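Local coordinates for flagellin (Burkholderia pseudomallei, PDB 4CFI), which forms the filament of the bacterial flagellum by polymerising with copies of itself and is studied as an immunoreactive antigen, at residues Ala99-Gly104 with Asp238-Thr243; Lys215-Ser220 with Ala230-Val235; Lys116-Ser121 with Gly132-Gln137; Ala42-Val47 with Leu222-Gln227. All coordinates share one frame; numbering follows the deposited sequence. Where two conformers were deposited one is given.

Contact 1 (Ala99-Gly104 with Asp238-Thr243); sequences AKIGGG and DNALAT
A240 packs its CB against the backbone of G102. A240 CB lies 3.6 Å from G102 N, and the CA atoms of G102 and A240 are 4.2 Å apart. I101 adds a second apolar touch, with I101 CB 4.3 Å from A240 CB. This is the tight part of the contact. A methyl group meets bare main chain here, and G102 has no side chain to hold the helix off. G102, G103 and G104 all have positive phi, a conformation that favours glycine.

One straight hydrogen bond flanks this patch. N239 ND2 donates to G103 O over 2.8 Å with an N-H...O angle of 175°. The acceptor lies in the plane of the N239 amide. N239 CG, placed anti to the carbonyl carbon (chi1 -70°), lies 3.7 Å from G103 O. ND2 also donates to M105 O, just past the glycines.

The looser side is bridged by water. G102 N donates to a water at 2.9 Å, and T243 OG1 lies 2.7 Å from the same water, which joins the two groups.

G103 N is hydrogen-bonded to S236 OG, one turn before A240. The loop after strand 87-92 therefore lies along helix 227-257. From helix 2-31, L16 touches I101 and L20 touches A240, and the backbone of I101 bonds to V219 on another loop.

Contact 2 (Lys215-Ser220 with Ala230-Val235); sequences KPQTVS and AYQAMV
Q217 and Q232 meet through their amides. Q217 NE2 donates to Q232 OE1 over 3.0 Å, with a bent N-H...O angle of 146°. The donor stands above the carbonyl plane of Q232, and the two amide planes are 61° apart. Q217 OE1 turns to the aliphatic part of its partner, 3.5 Å from Q232 CB. The bend of the Q217 chain at chi2 (91°) sets its CD over the helix residue.

P216 makes the second touch. P216 CB rests 3.6 Å from the backbone O of Q232, and P216 CG lies 3.7 Å from V235 CG1. The ring and the valine side chain cross at about a right angle. Q232 and V235, three residues apart, offer the same side of the helix to the loop.

The segment 215-220 lies in the loop between helix 197-213 and helix 227-257. Helix 227-257 is the long C-terminal helix, which packs with the N-terminal helices as in other flagellins.

Outward from this shell, Q232 NE2 donates to A212 O, so both ends of the amide have a partner, which favours this orientation. Q217 O receives a hydrogen bond from S236 OG, one turn further along the helix. Beyond Q217, T218 OG1 and S220 OG are 2.7 Å apart and hydrogen-bonded. V213 of helix 197-213 packs on V235, and the backbone of S220 bonds to A98.

Contact 3 (Lys116-Ser121 with Gly132-Gln137); sequences KVAIDS and GQETTQ
E134 brings its flat carboxylate to A118, with E134 OE2 3.3 Å from A118 CB. That CB lies close to the carboxylate plane, beyond OE2. A water that donates to both E134 OE2 and V117 O stands well out of the plane. W126, from the connecting loop, also touches the E134 side chain. The flat peptide groups are met in different ways. V117 N reaches T136 O over 3.0 Å from above the carbonyl plane, 61° out of it. I119 N lies in the carbonyl plane of T135, at 3.1 Å from T135 O. T135 N returns a bond to I119 O at 2.8 Å, nearly along the C=O axis.

I119 and T135 share one face of the sheet. Their side chains lie side by side and point the same way, with I119 CG1 3.6 Å from T135 CB. V117 CG2 comes 4.1 Å from T135 CG2. K116 and Q137 occupy the opposite face, where the extended lysine chain leads NZ away to a salt bridge with D199.

The strands form an antiparallel hairpin with a beta bulge. K116 pairs with Q137 and I119 with T135, so V117 and A118 together face the single residue T136. The short axes run 171° apart. The hairpin is part of the three-stranded sheet of the D2 region, in which 135-142 is the middle strand.

Waters fill in beside the bulge and beyond the last pair. One receives a hydrogen bond from S121 N and donates to Q133 O. Another donates to D120 O and is hydrogen-bonded to T135 OG1. Q153 bonds to T136 N through OE1, on the side of 135-142 away from 116-119.

Contact 4 (Ala42-Val47 with Leu222-Gln227); sequences ALQQEV and LDISTQ
D223, whose carboxylate is stacked on the amide of Q44, has its OD1 gripped by two donors. S225 N donates to D223 OD1 at 2.9 Å, closing an Asx turn, and S225 OG adds a second bond to D223 OD1 at 2.7 Å. The Q44 amide plane is only 8° from that of the carboxylate.

Q44 uses both ends of its amide on the loop backbone. Q44 OE1 accepts from I224 N at 2.9 Å, with the donor above the carbonyl plane. Q44 NE2 donates to L222 O at 3.2 Å, in the carbonyl plane of L222 and on a lone pair of its O. CG is anti to the backbone N (chi1 176°) and the chain bends at chi2 (58°), bringing CD over D223 CA.

I224 fills the apolar part. I224 CD1 lies 3.4 Å from V47 CG2, tighter than usual for two carbons, and 3.9 Å from L43 CB. L26 and A30 of helix 2-31 and A233 of helix 227-257 also touch I224, so I224 is held between helices 37-60, 2-31 and 227-257.

One neutral amide thus ties helix 37-60 to the main chain of the loop. Two donors on OD1 would be expected to stabilise the charged form of D223.

Contacts 1 and 2 lie near the centre of the chain and share helix 227-257. They touch, so the two loops are in contact. Contact 4 is further out, about 11 Å from contact 2 between centres, and joins helix 37-60 to the loop that leads into helix 227-257. L222 and I224 pack on A233 and link it to contact 2. The amides do different work in these three. Contact 1 has a helix asparagine on a glycine carbonyl, contact 2 has amide on amide, and contact 4 has a helix glutamine on two main-chain groups. Contact 3 lies apart, 31 Å or more between centres from the others, at the outer end of a sheet. It relies on backbone pairing and bridging waters.

Contact 1 (Ala99-Gly104 with Asp238-Thr243)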
loop_
_atom_site.group_PDB
_atom_site.type_symbol
_atom_site.label_atom_id
_atom_site.label_comp_id
_atom_site.label_asym_id
_atom_site.label_seq_id
_atom_site.Cartn_x
_atom_site.Cartn_y
_atom_site.Cartn_z
ATOM N N ALA A 99 -3.509 0.546 -13.987
ATOM C CA ALA A 99 -3.123 1.932 -13.725
ATOM C C ALA A 99 -3.992 2.618 -12.680
ATOM O O ALA A 99 -3.631 3.697 -12.203
ATOM C CB ALA A 99 -3.145 2.724 -15.023
ATOM N N LYS A 100 -5.134 2.002 -12.349
ATOM C CA LYS A 100 -6.157 2.629 -11.525
ATOM C C LYS A 100 -6.416 1.896 -10.208
ATOM O O LYS A 100 -7.290 2.303 -9.451
ATOM C CB LYS A 100 -7.468 2.754 -12.325
ATOM C CG LYS A 100 -7.361 3.628 -13.568
ATOM C CD LYS A 100 -7.100 5.087 -13.231
ATOM C CE LYS A 100 -7.914 6.022 -14.113
ATOM N NZ LYS A 100 -8.078 7.350 -13.461
ATOM N N ILE A 101 -5.650 0.838 -9.921
ATOM C CA ILE A 101 -5.765 0.114 -8.653
ATOM C C ILE A 101 -4.389 -0.035 -8.020
ATOM O O ILE A 101 -3.373 0.099 -8.701
ATOM C CB ILE A 101 -6.461 -1.270 -8.804
ATOM C CG1 ILE A 101 -5.682 -2.221 -9.737
ATOM C CG2 ILE A 101 -7.887 -1.069 -9.302
ATOM C CD1 ILE A 101 -6.240 -3.639 -9.813
ATOM N N GLY A 102 -4.367 -0.303 -6.718
ATOM C CA GLY A 102 -3.140 -0.221 -5.963
ATOM C C GLY A 102 -2.751 1.225 -5.754
ATOM O O GLY A 102 -3.567 2.140 -5.839
ATOM N N GLY A 103 -1.485 1.457 -5.443
ATOM C CA GLY A 103 -1.057 2.789 -5.046
ATOM C C GLY A 103 -1.758 3.209 -3.763
ATOM O O GLY A 103 -2.144 2.381 -2.932
ATOM N N GLY A 104 -1.899 4.509 -3.598
ATOM C CA GLY A 104 -2.515 5.058 -2.399
ATOM C C GLY A 104 -1.615 5.037 -1.184
ATOM O O GLY A 104 -0.392 4.937 -1.305
ATOM N N ASP A 238 -1.947 -5.116 -1.265
ATOM C CA ASP A 238 -2.894 -5.058 -0.154
ATOM C C ASP A 238 -4.018 -4.041 -0.463
ATOM O O ASP A 238 -5.208 -4.307 -0.243
ATOM C CB ASP A 238 -2.194 -4.706 1.172
ATOM C CG ASP A 238 -1.416 -5.867 1.781
ATOM O OD1 ASP A 238 -1.583 -7.033 1.363
ATOM O OD2 ASP A 238 -0.630 -5.576 2.707
ATOM N N ASN A 239 -3.633 -2.877 -0.979
ATOM C CA ASN A 239 -4.597 -1.833 -1.308
ATOM C C ASN A 239 -5.493 -2.205 -2.475
ATOM O O ASN A 239 -6.689 -1.949 -2.446
ATOM C CB ASN A 239 -3.872 -0.517 -1.567
ATOM C CG ASN A 239 -3.271 0.064 -0.300
ATOM O OD1 ASN A 239 -3.476 -0.457 0.807
ATOM N ND2 ASN A 239 -2.527 1.123 -0.444
ATOM N N ALA A 240 -4.919 -2.797 -3.512
ATOM C CA ALA A 240 -5.709 -3.238 -4.661
ATOM C C ALA A 240 -6.727 -4.304 -4.249
ATOM O O ALA A 240 -7.878 -4.270 -4.686
ATOM C CB ALA A 240 -4.799 -3.759 -5.759
ATOM N N LEU A 241 -6.308 -5.262 -3.429
ATOM C CA LEU A 241 -7.222 -6.293 -2.938
ATOM C C LEU A 241 -8.352 -5.697 -2.106
ATOM O O LEU A 241 -9.478 -6.163 -2.197
ATOM C CB LEU A 241 -6.496 -7.414 -2.170
ATOM C CG LEU A 241 -5.804 -8.433 -3.084
ATOM C CD1 LEU A 241 -4.819 -9.265 -2.280
ATOM C CD2 LEU A 241 -6.824 -9.319 -3.788
ATOM N N ALA A 242 -8.051 -4.699 -1.273
ATOM C CA ALA A 242 -9.094 -4.017 -0.532
ATOM C C ALA A 242 -10.102 -3.359 -1.471
ATOM O O ALA A 242 -11.317 -3.448 -1.239
ATOM C CB ALA A 242 -8.495 -2.986 0.417
ATOM N N THR A 243 -9.616 -2.699 -2.523
ATOM C CA THR A 243 -10.506 -2.095 -3.519
ATOM C C THR A 243 -11.413 -3.133 -4.180
ATOM O O THR A 243 -12.633 -2.935 -4.304
ATOM C CB THR A 243 -9.686 -1.316 -4.570
ATOM O OG1 THR A 243 -8.949 -0.278 -3.915
ATOM C CG2 THR A 243 -10.566 -0.737 -5.651
HETATM O O HOH W 1 -6.600 0.475 -5.063
#

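Contact 2 (Lys215-Ser220 with Ala230-Val235)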
loop_
_atom_site.group_PDB
_atom_site.type_symbol
_atom_site.label_atom_id
_atom_site.label_comp_id
_atom_site.label_asym_id
_atom_site.label_seq_id
_atom_site.Cartn_x
_atom_site.Cartn_y
_atom_site.Cartn_z
ATOM N N LYS A 215 4.880 5.480 -0.515
ATOM C CA LYS A 215 4.262 5.993 -1.729
ATOM C C LYS A 215 4.371 4.929 -2.827
ATOM O O LYS A 215 5.077 5.113 -3.832
ATOM C CB LYS A 215 4.940 7.295 -2.154
ATOM C CG LYS A 215 3.995 8.310 -2.786
ATOM C CD LYS A 215 3.389 7.849 -4.095
ATOM C CE LYS A 215 2.059 8.555 -4.274
ATOM N NZ LYS A 215 1.084 7.959 -5.227
ATOM N N PRO A 216 3.681 3.798 -2.636
ATOM C CA PRO A 216 3.750 2.706 -3.599
ATOM C C PRO A 216 3.160 3.094 -4.960
ATOM O O PRO A 216 2.264 3.947 -5.073
ATOM C CB PRO A 216 2.898 1.619 -2.949
ATOM C CG PRO A 216 1.935 2.376 -2.098
ATOM C CD PRO A 216 2.756 3.490 -1.532
ATOM N N GLN A 217 3.680 2.463 -5.998
ATOM C CA GLN A 217 3.115 2.616 -7.340
ATOM C C GLN A 217 1.761 1.921 -7.456
ATOM O O GLN A 217 1.452 1.026 -6.678
ATOM C CB GLN A 217 4.056 2.023 -8.394
ATOM C CG GLN A 217 5.493 2.519 -8.316
ATOM C CD GLN A 217 6.386 1.656 -7.434
ATOM O OE1 GLN A 217 5.915 0.816 -6.658
ATOM N NE2 GLN A 217 7.690 1.887 -7.522
ATOM N N THR A 218 0.976 2.308 -8.458
ATOM C CA THR A 218 -0.187 1.507 -8.858
ATOM C C THR A 218 0.289 0.153 -9.392
ATOM O O THR A 218 1.474 -0.048 -9.702
ATOM C CB THR A 218 -1.046 2.220 -9.929
ATOM O OG1 THR A 218 -0.256 2.495 -11.086
ATOM C CG2 THR A 218 -1.634 3.543 -9.352
ATOM N N VAL A 219 -0.638 -0.792 -9.510
ATOM C CA VAL A 219 -0.287 -2.152 -9.959
ATOM C C VAL A 219 0.482 -2.094 -11.288
ATOM O O VAL A 219 1.443 -2.829 -11.482
ATOM C CB VAL A 219 -1.539 -3.036 -10.028
ATOM C CG1 VAL A 219 -1.216 -4.359 -10.712
ATOM C CG2 VAL A 219 -2.089 -3.265 -8.621
ATOM N N SER A 220 0.090 -1.183 -12.178
ATOM C CA SER A 220 0.736 -1.026 -13.483
ATOM C C SER A 220 2.244 -0.870 -13.426
ATOM O O SER A 220 2.947 -1.388 -14.291
ATOM C CB SER A 220 0.139 0.178 -14.221
ATOM O OG SER A 220 0.324 1.384 -13.495
ATOM N N ALA A 230 9.826 -4.551 -4.142
ATOM C CA ALA A 230 9.057 -5.669 -3.606
ATOM C C ALA A 230 8.183 -5.248 -2.416
ATOM O O ALA A 230 7.008 -5.640 -2.313
ATOM C CB ALA A 230 9.976 -6.825 -3.234
ATOM N N TYR A 231 8.762 -4.465 -1.504
ATOM C CA TYR A 231 7.989 -3.937 -0.391
ATOM C C TYR A 231 6.872 -2.998 -0.871
ATOM O O TYR A 231 5.746 -3.052 -0.337
ATOM C CB TYR A 231 8.887 -3.219 0.613
ATOM C CG TYR A 231 9.877 -4.099 1.373
ATOM C CD1 TYR A 231 9.649 -5.458 1.592
ATOM C CD2 TYR A 231 11.029 -3.542 1.926
ATOM C CE1 TYR A 231 10.556 -6.228 2.306
ATOM C CE2 TYR A 231 11.941 -4.310 2.647
ATOM C CZ TYR A 231 11.694 -5.645 2.844
ATOM O OH TYR A 231 12.613 -6.409 3.546
ATOM N N GLN A 232 7.160 -2.142 -1.853
ATOM C CA GLN A 232 6.112 -1.302 -2.430
ATOM C C GLN A 232 4.989 -2.155 -3.018
ATOM O O GLN A 232 3.815 -1.812 -2.862
ATOM C CB GLN A 232 6.689 -0.410 -3.521
ATOM C CG GLN A 232 7.536 0.742 -3.006
ATOM C CD GLN A 232 8.216 1.486 -4.142
ATOM O OE1 GLN A 232 8.935 0.876 -4.940
ATOM N NE2 GLN A 232 8.009 2.799 -4.225
ATOM N N ALA A 233 5.353 -3.263 -3.672
ATOM C CA ALA A 233 4.349 -4.152 -4.272
ATOM C C ALA A 233 3.450 -4.796 -3.226
ATOM O O ALA A 233 2.251 -4.949 -3.455
ATOM C CB ALA A 233 5.002 -5.219 -5.138
ATOM N N MET A 234 4.009 -5.171 -2.083
ATOM C CA MET A 234 3.197 -5.764 -1.029
ATOM C C MET A 234 2.102 -4.792 -0.557
ATOM O O MET A 234 0.946 -5.186 -0.409
ATOM C CB MET A 234 4.069 -6.180 0.140
ATOM C CG MET A 234 4.937 -7.378 -0.188
ATOM S SD MET A 234 6.216 -7.668 1.037
ATOM C CE MET A 234 6.975 -9.132 0.377
ATOM N N VAL A 235 2.477 -3.533 -0.322
ATOM C CA VAL A 235 1.521 -2.501 0.090
ATOM C C VAL A 235 0.512 -2.245 -1.016
ATOM O O VAL A 235 -0.690 -2.185 -0.766
ATOM C CB VAL A 235 2.233 -1.150 0.397
ATOM C CG1 VAL A 235 1.232 -0.003 0.583
ATOM C CG2 VAL A 235 3.166 -1.289 1.585
#

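Contact 3 (Lys116-Ser121 with Gly132-Gln137)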
loop_
_atom_site.group_PDB
_atom_site.type_symbol
_atom_site.label_atom_id
_atom_site.label_comp_id
_atom_site.label_asym_id
_atom_site.label_seq_id
_atom_site.Cartn_x
_atom_site.Cartn_y
_atom_site.Cartn_z
ATOM N N LYS A 116 18.639 2.333 12.698
ATOM C CA LYS A 116 19.586 2.307 13.820
ATOM C C LYS A 116 20.024 3.732 14.143
ATOM O O LYS A 116 20.461 4.459 13.263
ATOM C CB LYS A 116 20.805 1.417 13.503
ATOM C CG LYS A 116 21.850 1.400 14.614
ATOM C CD LYS A 116 23.111 0.644 14.237
ATOM C CE LYS A 116 24.086 0.592 15.399
ATOM N NZ LYS A 116 25.319 -0.169 15.063
ATOM N N VAL A 117 19.912 4.108 15.411
ATOM C CA VAL A 117 20.157 5.465 15.898
ATOM C C VAL A 117 20.928 5.405 17.219
ATOM O O VAL A 117 21.202 4.329 17.741
ATOM C CB VAL A 117 18.837 6.253 16.109
ATOM C CG1 VAL A 117 18.078 6.357 14.799
ATOM C CG2 VAL A 117 17.978 5.648 17.215
ATOM N N ALA A 118 21.281 6.573 17.746
ATOM C CA ALA A 118 21.977 6.685 19.032
ATOM C C ALA A 118 21.568 7.992 19.691
ATOM O O ALA A 118 22.210 9.028 19.484
ATOM C CB ALA A 118 23.495 6.611 18.857
ATOM N N ILE A 119 20.467 7.958 20.442
ATOM C CA ILE A 119 19.867 9.147 21.024
ATOM C C ILE A 119 19.442 8.911 22.463
ATOM O O ILE A 119 19.252 7.763 22.889
ATOM C CB ILE A 119 18.660 9.669 20.193
ATOM C CG1 ILE A 119 17.517 8.655 20.179
ATOM C CG2 ILE A 119 19.103 10.070 18.783
ATOM C CD1 ILE A 119 16.311 9.052 19.342
ATOM N N ASP A 120 19.293 10.002 23.211
ATOM C CA ASP A 120 18.713 9.936 24.535
ATOM C C ASP A 120 17.189 10.046 24.485
ATOM O O ASP A 120 16.578 10.081 23.414
ATOM C CB ASP A 120 19.388 10.969 25.477
ATOM C CG ASP A 120 19.031 12.415 25.188
ATOM O OD1 ASP A 120 18.082 12.670 24.435
ATOM O OD2 ASP A 120 19.759 13.296 25.722
ATOM N N SER A 121 16.558 10.081 25.653
ATOM C CA SER A 121 15.091 10.055 25.714
ATOM C C SER A 121 14.443 11.335 25.179
ATOM O O SER A 121 13.234 11.353 24.929
ATOM C CB SER A 121 14.618 9.773 27.144
ATOM O OG SER A 121 15.009 10.813 28.043
ATOM N N GLY A 132 20.183 8.214 31.673
ATOM C CA GLY A 132 18.985 7.479 31.336
ATOM C C GLY A 132 19.293 6.384 30.342
ATOM O O GLY A 132 20.429 5.932 30.225
ATOM N N GLN A 133 18.257 5.967 29.630
ATOM C CA GLN A 133 18.342 4.894 28.655
ATOM C C GLN A 133 18.648 5.463 27.272
ATOM O O GLN A 133 18.121 6.511 26.893
ATOM C CB GLN A 133 17.008 4.124 28.600
ATOM C CG GLN A 133 16.909 3.035 27.537
ATOM C CD GLN A 133 15.593 2.285 27.604
ATOM O OE1 GLN A 133 15.517 1.203 28.187
ATOM N NE2 GLN A 133 14.542 2.860 27.027
ATOM N N GLU A 134 19.462 4.741 26.505
ATOM C CA GLU A 134 19.743 5.077 25.098
ATOM C C GLU A 134 18.713 4.395 24.187
ATOM O O GLU A 134 18.409 3.201 24.342
ATOM C CB GLU A 134 21.153 4.638 24.695
ATOM C CG GLU A 134 21.582 5.090 23.304
ATOM C CD GLU A 134 22.972 4.630 22.882
ATOM O OE1 GLU A 134 23.619 3.923 23.681
ATOM O OE2 GLU A 134 23.418 4.994 21.752
ATOM N N THR A 135 18.166 5.172 23.259
ATOM C CA THR A 135 17.398 4.622 22.159
ATOM C C THR A 135 18.354 4.272 21.031
ATOM O O THR A 135 19.107 5.133 20.570
ATOM C CB THR A 135 16.337 5.623 21.674
ATOM O OG1 THR A 135 15.416 5.887 22.747
ATOM C CG2 THR A 135 15.585 5.117 20.464
ATOM N N THR A 136 18.310 3.023 20.592
ATOM C CA THR A 136 19.249 2.470 19.623
ATOM C C THR A 136 18.595 2.065 18.292
ATOM O O THR A 136 19.305 1.846 17.300
ATOM C CB THR A 136 20.010 1.267 20.188
ATOM O OG1 THR A 136 19.052 0.276 20.572
ATOM C CG2 THR A 136 20.859 1.686 21.418
ATOM N N GLN A 137 17.264 1.965 18.246
ATOM C CA GLN A 137 16.529 1.748 16.991
ATOM C C GLN A 137 15.232 2.513 17.059
ATOM O O GLN A 137 14.672 2.681 18.142
ATOM C CB GLN A 137 16.194 0.256 16.754
ATOM C CG GLN A 137 17.391 -0.673 16.851
ATOM C CD GLN A 137 17.064 -2.127 16.655
ATOM O OE1 GLN A 137 15.923 -2.501 16.478
ATOM N NE2 GLN A 137 18.088 -2.961 16.714
HETATM O O HOH W 2 23.114 3.316 19.525
HETATM O O HOH W 3 14.333 8.412 22.405
HETATM O O HOH W 4 17.952 9.071 28.022
#

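Contact 4 (Ala42-Val47 with Leu222-Gln227)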
loop_
_atom_site.group_PDB
_atom_site.type_symbol
_atom_site.label_atom_id
_atom_site.label_comp_id
_atom_site.label_asym_id
_atom_site.label_seq_id
_atom_site.Cartn_x
_atom_site.Cartn_y
_atom_site.Cartn_z
ATOM N N ALA A 42 13.578 -12.983 -13.500
ATOM C CA ALA A 42 12.557 -14.025 -13.649
ATOM C C ALA A 42 11.328 -13.721 -12.796
ATOM O O ALA A 42 10.199 -13.869 -13.267
ATOM C CB ALA A 42 13.113 -15.379 -13.282
ATOM N N LEU A 43 11.541 -13.300 -11.549
ATOM C CA LEU A 43 10.420 -12.933 -10.680
ATOM C C LEU A 43 9.629 -11.754 -11.244
ATOM O O LEU A 43 8.387 -11.765 -11.259
ATOM C CB LEU A 43 10.901 -12.663 -9.250
ATOM C CG LEU A 43 11.341 -13.933 -8.515
ATOM C CD1 LEU A 43 12.166 -13.598 -7.284
ATOM C CD2 LEU A 43 10.159 -14.825 -8.157
ATOM N N GLN A 44 10.320 -10.753 -11.769
ATOM C CA GLN A 44 9.626 -9.600 -12.318
ATOM C C GLN A 44 8.870 -9.945 -13.604
ATOM O O GLN A 44 7.791 -9.402 -13.844
ATOM C CB GLN A 44 10.552 -8.399 -12.510
ATOM C CG GLN A 44 9.900 -7.191 -13.168
ATOM C CD GLN A 44 8.684 -6.646 -12.423
ATOM O OE1 GLN A 44 8.504 -6.879 -11.230
ATOM N NE2 GLN A 44 7.865 -5.884 -13.120
ATOM N N GLN A 45 9.418 -10.838 -14.423
ATOM C CA GLN A 45 8.676 -11.333 -15.579
ATOM C C GLN A 45 7.336 -11.942 -15.146
ATOM O O GLN A 45 6.303 -11.724 -15.805
ATOM C CB GLN A 45 9.499 -12.371 -16.357
ATOM C CG GLN A 45 8.758 -12.971 -17.537
ATOM C CD GLN A 45 9.611 -13.943 -18.324
ATOM O OE1 GLN A 45 10.701 -13.589 -18.778
ATOM N NE2 GLN A 45 9.132 -15.179 -18.482
ATOM N N GLU A 46 7.339 -12.724 -14.068
ATOM C CA GLU A 46 6.087 -13.310 -13.575
ATOM C C GLU A 46 5.091 -12.211 -13.148
ATOM O O GLU A 46 3.897 -12.309 -13.432
ATOM C CB GLU A 46 6.329 -14.306 -12.431
ATOM C CG GLU A 46 7.133 -15.541 -12.808
ATOM C CD GLU A 46 6.497 -16.377 -13.920
ATOM O OE1 GLU A 46 5.257 -16.569 -13.957
ATOM O OE2 GLU A 46 7.267 -16.914 -14.754
ATOM N N VAL A 47 5.597 -11.153 -12.517
ATOM C CA VAL A 47 4.741 -10.024 -12.154
ATOM C C VAL A 47 4.181 -9.375 -13.404
ATOM O O VAL A 47 2.993 -9.092 -13.463
ATOM C CB VAL A 47 5.484 -9.000 -11.264
ATOM C CG1 VAL A 47 4.683 -7.717 -11.113
ATOM C CG2 VAL A 47 5.769 -9.613 -9.904
ATOM N N LEU A 222 4.410 -1.653 -10.742
ATOM C CA LEU A 222 5.141 -2.446 -9.768
ATOM C C LEU A 222 6.336 -3.149 -10.382
ATOM O O LEU A 222 6.277 -3.675 -11.495
ATOM C CB LEU A 222 4.229 -3.468 -9.110
ATOM C CG LEU A 222 3.107 -2.845 -8.263
ATOM C CD1 LEU A 222 2.219 -3.938 -7.704
ATOM C CD2 LEU A 222 3.680 -1.970 -7.148
ATOM N N ASP A 223 7.425 -3.168 -9.621
ATOM C CA ASP A 223 8.638 -3.870 -10.034
ATOM C C ASP A 223 9.286 -4.449 -8.785
ATOM O O ASP A 223 9.685 -3.694 -7.893
ATOM C CB ASP A 223 9.565 -2.919 -10.809
ATOM C CG ASP A 223 10.798 -3.607 -11.337
ATOM O OD1 ASP A 223 11.353 -4.405 -10.606
ATOM O OD2 ASP A 223 11.198 -3.363 -12.491
ATOM N N ILE A 224 9.368 -5.777 -8.730
ATOM C CA ILE A 224 9.838 -6.487 -7.531
ATOM C C ILE A 224 11.303 -6.904 -7.624
ATOM O O ILE A 224 11.787 -7.658 -6.792
ATOM C CB ILE A 224 8.932 -7.702 -7.164
ATOM C CG1 ILE A 224 9.016 -8.815 -8.223
ATOM C CG2 ILE A 224 7.501 -7.215 -6.964
ATOM C CD1 ILE A 224 8.343 -10.108 -7.814
ATOM N N SER A 225 12.009 -6.379 -8.622
ATOM C CA SER A 225 13.387 -6.759 -8.863
ATOM C C SER A 225 14.365 -6.071 -7.917
ATOM O O SER A 225 15.561 -6.336 -8.006
ATOM C CB SER A 225 13.781 -6.490 -10.330
ATOM O OG SER A 225 13.926 -5.118 -10.603
ATOM N N THR A 226 13.872 -5.164 -7.067
ATOM C CA THR A 226 14.661 -4.590 -5.985
ATOM C C THR A 226 13.875 -4.773 -4.701
ATOM O O THR A 226 12.642 -4.921 -4.724
ATOM C CB THR A 226 14.927 -3.092 -6.162
ATOM O OG1 THR A 226 13.688 -2.370 -6.071
ATOM C CG2 THR A 226 15.619 -2.809 -7.481
ATOM N N GLN A 227 14.575 -4.756 -3.569
ATOM C CA GLN A 227 13.932 -4.988 -2.271
ATOM C C GLN A 227 12.870 -3.924 -1.980
ATOM O O GLN A 227 11.750 -4.247 -1.558
ATOM C CB GLN A 227 14.967 -5.005 -1.141
ATOM C CG GLN A 227 14.388 -5.426 0.205
ATOM C CD GLN A 227 14.170 -6.924 0.289
ATOM O OE1 GLN A 227 14.306 -7.629 -0.704
ATOM N NE2 GLN A 227 13.849 -7.418 1.476
#